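Ornithine cyclodeaminase (Methanococcus maripaludis S2, PDB 3C2Q) catalyses the conversion of L-ornithine to L-proline with release of ammonia, using NAD(+) as cofactor. Local coordinates at residues A139-P144 and K275-L280; A166-N171 and P240-G245. All blocks are in the same frame, centred on the assembly; numbering follows the deposited sequence.

Contact 1: A139-P144 and K275-L280; sequences AIVGGP and KMVIML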
ATOM      1  N   ALA B 139      10.790 -19.411 -16.287  1.00 21.07           N
ATOM      2  CA  ALA B 139       9.984 -18.441 -17.023  1.00 20.14           C
ATOM      3  C   ALA B 139       9.864 -17.139 -16.212  1.00 19.79           C
ATOM      4  O   ALA B 139       9.796 -17.171 -14.969  1.00 19.56           O
ATOM      5  CB  ALA B 139       8.579 -18.999 -17.325  1.00 19.83           C
ATOM      6  N   ILE B 140       9.828 -16.022 -16.928  1.00 18.74           N
ATOM      7  CA  ILE B 140       9.593 -14.691 -16.333  1.00 19.57           C
ATOM      8  C   ILE B 140       8.228 -14.229 -16.734  1.00 18.93           C
ATOM      9  O   ILE B 140       7.827 -14.322 -17.920  1.00 18.77           O
ATOM     10  CB  ILE B 140      10.625 -13.621 -16.839  1.00 19.36           C
ATOM     11  CG1 ILE B 140      12.064 -14.000 -16.466  1.00 21.47           C
ATOM     12  CG2 ILE B 140      10.259 -12.188 -16.364  1.00 19.80           C
ATOM     13  CD1 ILE B 140      12.350 -14.198 -14.960  1.00 22.59           C
ATOM     14  N   VAL B 141       7.510 -13.700 -15.756  1.00 18.18           N
ATOM     15  CA  VAL B 141       6.239 -13.067 -16.018  1.00 18.53           C
ATOM     16  C   VAL B 141       6.475 -11.603 -15.649  1.00 18.52           C
ATOM     17  O   VAL B 141       6.927 -11.321 -14.536  1.00 18.33           O
ATOM     18  CB  VAL B 141       5.129 -13.719 -15.122  1.00 19.71           C
ATOM     19  CG1 VAL B 141       3.810 -13.056 -15.312  1.00 22.12           C
ATOM     20  CG2 VAL B 141       4.990 -15.225 -15.433  1.00 20.19           C
ATOM     21  N   GLY B 142       6.187 -10.666 -16.553  1.00 16.23           N
ATOM     22  CA  GLY B 142       6.612  -9.297 -16.263  1.00 17.56           C
ATOM     23  C   GLY B 142       5.671  -8.200 -16.702  1.00 17.51           C
ATOM     24  O   GLY B 142       4.925  -8.369 -17.683  1.00 18.19           O
ATOM     25  N   GLY B 143       5.674  -7.089 -15.968  1.00 16.92           N
ATOM     26  CA  GLY B 143       4.888  -5.914 -16.366  1.00 16.96           C
ATOM     27  C   GLY B 143       5.799  -4.759 -16.747  1.00 17.14           C
ATOM     28  O   GLY B 143       7.010  -4.809 -16.499  1.00 17.72           O
ATOM     29  N   PRO B 144       5.228  -3.703 -17.327  1.00 17.33           N
ATOM     30  CA  PRO B 144       6.045  -2.614 -17.845  1.00 17.44           C
ATOM     31  C   PRO B 144       6.836  -1.837 -16.791  1.00 17.94           C
ATOM     32  O   PRO B 144       7.770  -1.126 -17.160  1.00 17.07           O
ATOM     33  CB  PRO B 144       5.015  -1.693 -18.519  1.00 16.46           C
ATOM     34  CG  PRO B 144       3.716  -1.979 -17.811  1.00 17.39           C
ATOM     35  CD  PRO B 144       3.781  -3.460 -17.545  1.00 17.25           C
ATOM     36  N   LYS B 275      10.883 -25.217 -14.146  1.00 22.62           N
ATOM     37  CA  LYS B 275      11.284 -25.467 -12.750  1.00 23.81           C
ATOM     38  C   LYS B 275      11.017 -24.269 -11.810  1.00 23.30           C
ATOM     39  O   LYS B 275      10.858 -24.445 -10.610  1.00 22.46           O
ATOM     40  CB  LYS B 275      12.769 -25.819 -12.677  1.00 24.11           C
ATOM     41  CG  LYS B 275      13.108 -27.182 -13.296  1.00 30.71           C
ATOM     42  CD  LYS B 275      12.639 -28.317 -12.420  1.00 38.51           C
ATOM     43  CE  LYS B 275      13.793 -28.823 -11.547  1.00 44.54           C
ATOM     44  NZ  LYS B 275      14.539 -29.983 -12.184  1.00 46.16           N
HETATM   45  N   MSE B 276      10.981 -23.070 -12.374  1.00 23.56           N
HETATM   46  CA  MSE B 276      10.781 -21.842 -11.585  1.00 25.66           C
HETATM   47  C   MSE B 276      10.084 -20.777 -12.412  1.00 22.17           C
HETATM   48  O   MSE B 276      10.345 -20.636 -13.613  1.00 21.49           O
HETATM   49  CB  MSE B 276      12.119 -21.294 -11.081  1.00 24.38           C
HETATM   50  CG  MSE B 276      12.022 -19.980 -10.255  1.00 27.68           C
HETATM   51 SE   MSE B 276      13.864 -19.491  -9.661  1.00 40.25          SE
HETATM   52  CE  MSE B 276      13.563 -19.001  -7.808  1.00 33.30           C
ATOM     53  N   VAL B 277       9.210 -20.009 -11.762  1.00 20.17           N
ATOM     54  CA  VAL B 277       8.559 -18.888 -12.425  1.00 19.44           C
ATOM     55  C   VAL B 277       8.789 -17.665 -11.546  1.00 18.86           C
ATOM     56  O   VAL B 277       8.537 -17.720 -10.345  1.00 18.61           O
ATOM     57  CB  VAL B 277       7.066 -19.101 -12.615  1.00 19.34           C
ATOM     58  CG1 VAL B 277       6.423 -17.788 -13.195  1.00 17.74           C
ATOM     59  CG2 VAL B 277       6.807 -20.308 -13.557  1.00 19.58           C
ATOM     60  N   ILE B 278       9.363 -16.616 -12.118  1.00 18.95           N
ATOM     61  CA  ILE B 278       9.591 -15.376 -11.383  1.00 18.85           C
ATOM     62  C   ILE B 278       8.662 -14.303 -11.950  1.00 19.24           C
ATOM     63  O   ILE B 278       8.713 -13.999 -13.146  1.00 18.39           O
ATOM     64  CB  ILE B 278      11.043 -14.879 -11.475  1.00 19.75           C
ATOM     65  CG1 ILE B 278      12.005 -15.946 -10.953  1.00 20.03           C
ATOM     66  CG2 ILE B 278      11.186 -13.563 -10.652  1.00 18.57           C
ATOM     67  CD1 ILE B 278      13.488 -15.615 -11.082  1.00 21.33           C
HETATM   68  N   MSE B 279       7.808 -13.751 -11.095  1.00 18.49           N
HETATM   69  CA  MSE B 279       6.794 -12.791 -11.523  1.00 20.46           C
HETATM   70  C   MSE B 279       7.270 -11.424 -11.083  1.00 18.80           C
HETATM   71  O   MSE B 279       7.592 -11.260  -9.900  1.00 16.65           O
HETATM   72  CB  MSE B 279       5.461 -13.091 -10.837  1.00 20.07           C
HETATM   73  CG  MSE B 279       4.908 -14.459 -11.204  1.00 23.27           C
HETATM   74 SE   MSE B 279       3.732 -15.061  -9.743  1.00 31.64          SE
HETATM   75  CE  MSE B 279       3.118 -16.683 -10.724  1.00 26.19           C
ATOM     76  N   LEU B 280       7.338 -10.461 -12.019  1.00 17.46           N
ATOM     77  CA  LEU B 280       7.972  -9.158 -11.745  1.00 17.61           C
ATOM     78  C   LEU B 280       6.995  -8.005 -12.003  1.00 17.51           C
ATOM     79  O   LEU B 280       6.707  -7.677 -13.157  1.00 16.43           O
ATOM     80  CB  LEU B 280       9.217  -8.956 -12.628  1.00 18.39           C
ATOM     81  CG  LEU B 280      10.345 -10.003 -12.556  1.00 19.10           C
ATOM     82  CD1 LEU B 280      11.371  -9.881 -13.696  1.00 21.09           C
ATOM     83  CD2 LEU B 280      11.011  -9.820 -11.193  1.00 17.75           C
TER
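V141 is bonded to strand 276-280 through both its N-H and its C=O. The N-H gives a nearly straight bond to I278 O (2.9 Å, 171° at the hydrogen), tilted 24° from the carbonyl plane. V141 O takes L280 N at 2.7 Å. A139 also uses both groups: N to M276 O, and O from I278 N. G143 N to L280 O, 3.1 Å, adds a fifth bond just past the end of strand 138-142. The strands run nearly parallel. CA-H...O contacts fill in between, as from I140 CA to I278 O.

On one face I140 and I278 lie side by side and point the same way, with I140 CD1 3.8 Å from I278 CB. I140 CG1 lies anti to the carbonyl carbon (chi1 -61°), which leaves CG2 anti to the backbone N, where it meets L280 CD1 at 3.7 Å. On the other face the side chains of V141 and V277 cross obliquely, V141 CG2 lying 3.7 Å from V277 CG1. V141 CB also rests near CG of M279, a selenomethionine whose SE turns from V141. H285 and T289 of helix 283-292 pack on V141 from this face, and M123 of helix 112-133 packs on I278 from the first.

This is the middle of the parallel sheet of the Rossmann fold, where the first strand pairs with the fourth. The five bonds pair the backbone groups that face each other, while the side chains are apolar. The contact is a buried, apolar part of the sheet beside H285 and T282, which probably bind NAD(+).

Contact 2: A166-N171 and P240-G245; sequences AILAGN and PYVLAG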
ATOM      1  N   ALA B 166      11.531 -18.566 -21.074  1.00 21.42           N
ATOM      2  CA  ALA B 166      10.285 -18.055 -21.588  1.00 20.38           C
ATOM      3  C   ALA B 166       9.969 -16.731 -20.927  1.00 20.05           C
ATOM      4  O   ALA B 166      10.338 -16.520 -19.766  1.00 18.99           O
ATOM      5  CB  ALA B 166       9.096 -19.068 -21.352  1.00 20.49           C
ATOM      6  N   ILE B 167       9.259 -15.873 -21.661  1.00 20.13           N
ATOM      7  CA  ILE B 167       8.709 -14.607 -21.106  1.00 20.17           C
ATOM      8  C   ILE B 167       7.235 -14.467 -21.426  1.00 20.44           C
ATOM      9  O   ILE B 167       6.826 -14.550 -22.586  1.00 21.19           O
ATOM     10  CB  ILE B 167       9.458 -13.338 -21.622  1.00 19.56           C
ATOM     11  CG1 ILE B 167      10.922 -13.361 -21.141  1.00 20.19           C
ATOM     12  CG2 ILE B 167       8.730 -12.033 -21.133  1.00 20.58           C
ATOM     13  CD1 ILE B 167      11.716 -12.097 -21.476  1.00 20.62           C
ATOM     14  N   LEU B 168       6.419 -14.280 -20.392  1.00 19.75           N
ATOM     15  CA  LEU B 168       5.012 -14.021 -20.559  1.00 20.06           C
ATOM     16  C   LEU B 168       4.768 -12.581 -20.125  1.00 20.09           C
ATOM     17  O   LEU B 168       5.201 -12.193 -19.043  1.00 18.85           O
ATOM     18  CB  LEU B 168       4.206 -14.972 -19.674  1.00 20.69           C
ATOM     19  CG  LEU B 168       4.569 -16.453 -19.799  1.00 22.99           C
ATOM     20  CD1 LEU B 168       3.642 -17.266 -18.913  1.00 22.31           C
ATOM     21  CD2 LEU B 168       4.448 -16.896 -21.252  1.00 24.03           C
ATOM     22  N   ALA B 169       4.100 -11.793 -20.956  1.00 19.38           N
ATOM     23  CA  ALA B 169       3.943 -10.369 -20.652  1.00 20.60           C
ATOM     24  C   ALA B 169       2.812  -9.867 -21.522  1.00 21.51           C
ATOM     25  O   ALA B 169       2.058 -10.690 -22.077  1.00 20.79           O
ATOM     26  CB  ALA B 169       5.265  -9.612 -20.917  1.00 19.99           C
ATOM     27  N   GLY B 170       2.654  -8.546 -21.593  1.00 20.93           N
ATOM     28  CA  GLY B 170       1.673  -7.913 -22.447  1.00 21.10           C
ATOM     29  C   GLY B 170       2.355  -6.971 -23.429  1.00 20.55           C
ATOM     30  O   GLY B 170       3.580  -6.894 -23.482  1.00 20.68           O
ATOM     31  N   ASN B 171       1.536  -6.211 -24.146  1.00 19.93           N
ATOM     32  CA  ASN B 171       1.975  -5.223 -25.111  1.00 19.62           C
ATOM     33  C   ASN B 171       2.818  -4.159 -24.431  1.00 20.27           C
ATOM     34  O   ASN B 171       3.784  -3.665 -25.011  1.00 19.50           O
ATOM     35  CB  ASN B 171       0.756  -4.531 -25.747  1.00 19.50           C
ATOM     36  CG  ASN B 171       1.135  -3.675 -26.976  1.00 18.94           C
ATOM     37  OD1 ASN B 171       1.620  -4.195 -27.949  1.00 19.80           O
ATOM     38  ND2 ASN B 171       0.881  -2.372 -26.918  1.00 20.01           N
ATOM     39  N   PRO B 240      11.210 -18.168 -26.399  1.00 27.02           N
ATOM     40  CA  PRO B 240       9.823 -17.914 -26.751  1.00 27.05           C
ATOM     41  C   PRO B 240       9.188 -16.904 -25.786  1.00 26.51           C
ATOM     42  O   PRO B 240       9.563 -16.848 -24.613  1.00 26.03           O
ATOM     43  CB  PRO B 240       9.156 -19.277 -26.554  1.00 26.62           C
ATOM     44  CG  PRO B 240       9.966 -19.942 -25.555  1.00 28.21           C
ATOM     45  CD  PRO B 240      11.393 -19.518 -25.836  1.00 27.16           C
ATOM     46  N   TYR B 241       8.266 -16.110 -26.294  1.00 26.55           N
ATOM     47  CA  TYR B 241       7.508 -15.205 -25.441  1.00 26.58           C
ATOM     48  C   TYR B 241       6.052 -15.283 -25.827  1.00 26.94           C
ATOM     49  O   TYR B 241       5.704 -15.714 -26.951  1.00 27.35           O
ATOM     50  CB  TYR B 241       8.035 -13.766 -25.516  1.00 26.44           C
ATOM     51  CG  TYR B 241       8.201 -13.215 -26.920  1.00 25.98           C
ATOM     52  CD1 TYR B 241       7.134 -12.633 -27.584  1.00 23.85           C
ATOM     53  CD2 TYR B 241       9.449 -13.249 -27.564  1.00 26.50           C
ATOM     54  CE1 TYR B 241       7.273 -12.126 -28.872  1.00 26.49           C
ATOM     55  CE2 TYR B 241       9.605 -12.734 -28.845  1.00 26.73           C
ATOM     56  CZ  TYR B 241       8.508 -12.188 -29.496  1.00 26.84           C
ATOM     57  OH  TYR B 241       8.639 -11.675 -30.756  1.00 26.97           O
ATOM     58  N   VAL B 242       5.191 -14.887 -24.898  1.00 25.11           N
ATOM     59  CA  VAL B 242       3.782 -14.833 -25.173  1.00 24.83           C
ATOM     60  C   VAL B 242       3.354 -13.450 -24.730  1.00 24.33           C
ATOM     61  O   VAL B 242       3.517 -13.117 -23.556  1.00 24.58           O
ATOM     62  CB  VAL B 242       3.012 -15.928 -24.367  1.00 25.46           C
ATOM     63  CG1 VAL B 242       1.519 -15.835 -24.613  1.00 25.39           C
ATOM     64  CG2 VAL B 242       3.533 -17.338 -24.676  1.00 26.04           C
ATOM     65  N   LEU B 243       2.859 -12.635 -25.655  1.00 23.06           N
ATOM     66  CA  LEU B 243       2.376 -11.316 -25.318  1.00 23.07           C
ATOM     67  C   LEU B 243       0.861 -11.346 -25.399  1.00 23.43           C
ATOM     68  O   LEU B 243       0.289 -11.496 -26.497  1.00 23.45           O
ATOM     69  CB  LEU B 243       2.950 -10.248 -26.273  1.00 22.24           C
ATOM     70  CG  LEU B 243       4.474 -10.120 -26.361  1.00 21.53           C
ATOM     71  CD1 LEU B 243       4.810  -8.985 -27.347  1.00 20.47           C
ATOM     72  CD2 LEU B 243       5.108  -9.893 -24.970  1.00 18.30           C
ATOM     73  N   ALA B 244       0.204 -11.225 -24.243  1.00 22.16           N
ATOM     74  CA  ALA B 244      -1.252 -11.273 -24.186  1.00 21.53           C
ATOM     75  C   ALA B 244      -1.804  -9.872 -24.359  1.00 21.69           C
ATOM     76  O   ALA B 244      -1.371  -8.951 -23.671  1.00 22.31           O
ATOM     77  CB  ALA B 244      -1.711 -11.880 -22.862  1.00 21.97           C
ATOM     78  N   GLY B 245      -2.736  -9.710 -25.299  1.00 20.82           N
ATOM     79  CA  GLY B 245      -3.434  -8.442 -25.505  1.00 21.54           C
ATOM     80  C   GLY B 245      -4.354  -8.116 -24.339  1.00 22.70           C
ATOM     81  O   GLY B 245      -4.773  -9.015 -23.605  1.00 22.67           O
TER
HETATM   82  O   HOH W   1      -1.327  -6.341 -23.481  1.00 21.73           O
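L168 and V242 lie side by side and point the same way on one face of the parallel Rossmann sheet. L168 CD2 does the touching, 3.6 Å from both V242 CB and V242 CG2. V242 CG1 is anti to the backbone N (chi1 178°), which leaves CG2 anti to the carbonyl carbon, against that methyl. M267 and T270 of helix 260-271 lie against V242, and V271 of the same helix against L168.

The opposite face carries I167, Y241, A169 and L243. I167 and Y241 meet through their CB atoms, 4.2 Å apart. Y241 has its CG between the backbone N and the carbonyl carbon (chi1 51°). Its ring extends away from strand 166-170, and its OH bonds to D255. L243 CD2 reaches A169 CB at 4.1 Å and also touches G170 O.

Four backbone bonds join the strands, which run 20° apart. I167 N binds P240 O, and V242 N binds I167 O. A169 N then binds V242 O, and A244 N binds A169 O at 2.9 Å.

G170 is the N-cap of helix 171-183. N171 begins that helix and probably binds NAD(+), by analogy with relatives. Its amide side chain bonds to the backbone of G251 and I253. One water links the two segments: it accepts from N171 N at 2.9 Å and donates to A244 O at 2.6 Å.

Overall arrangement
From the N terminus the chain first builds the mixed sheet of strands 12-15 to 84-86. Helix 112-133 then leads into strand 138-142, the first of the parallel sheet. The chain moves outward to strand 166-170. Contact 2 closes the shorter loop when the chain returns, after several helices, as strand 241-244, outermost on that side within this chain. Helix 260-271 then carries it back across the sheet to strand 276-280, where contact 1 closes the longer loop. Contact 2 is thus wholly enclosed by contact 1. Strands 138-142 and 166-170 are neighbours, probably bonded through I140, so both contacts belong to one continuous sheet. Strands 298-303 and 321-324 extend it beyond contact 1.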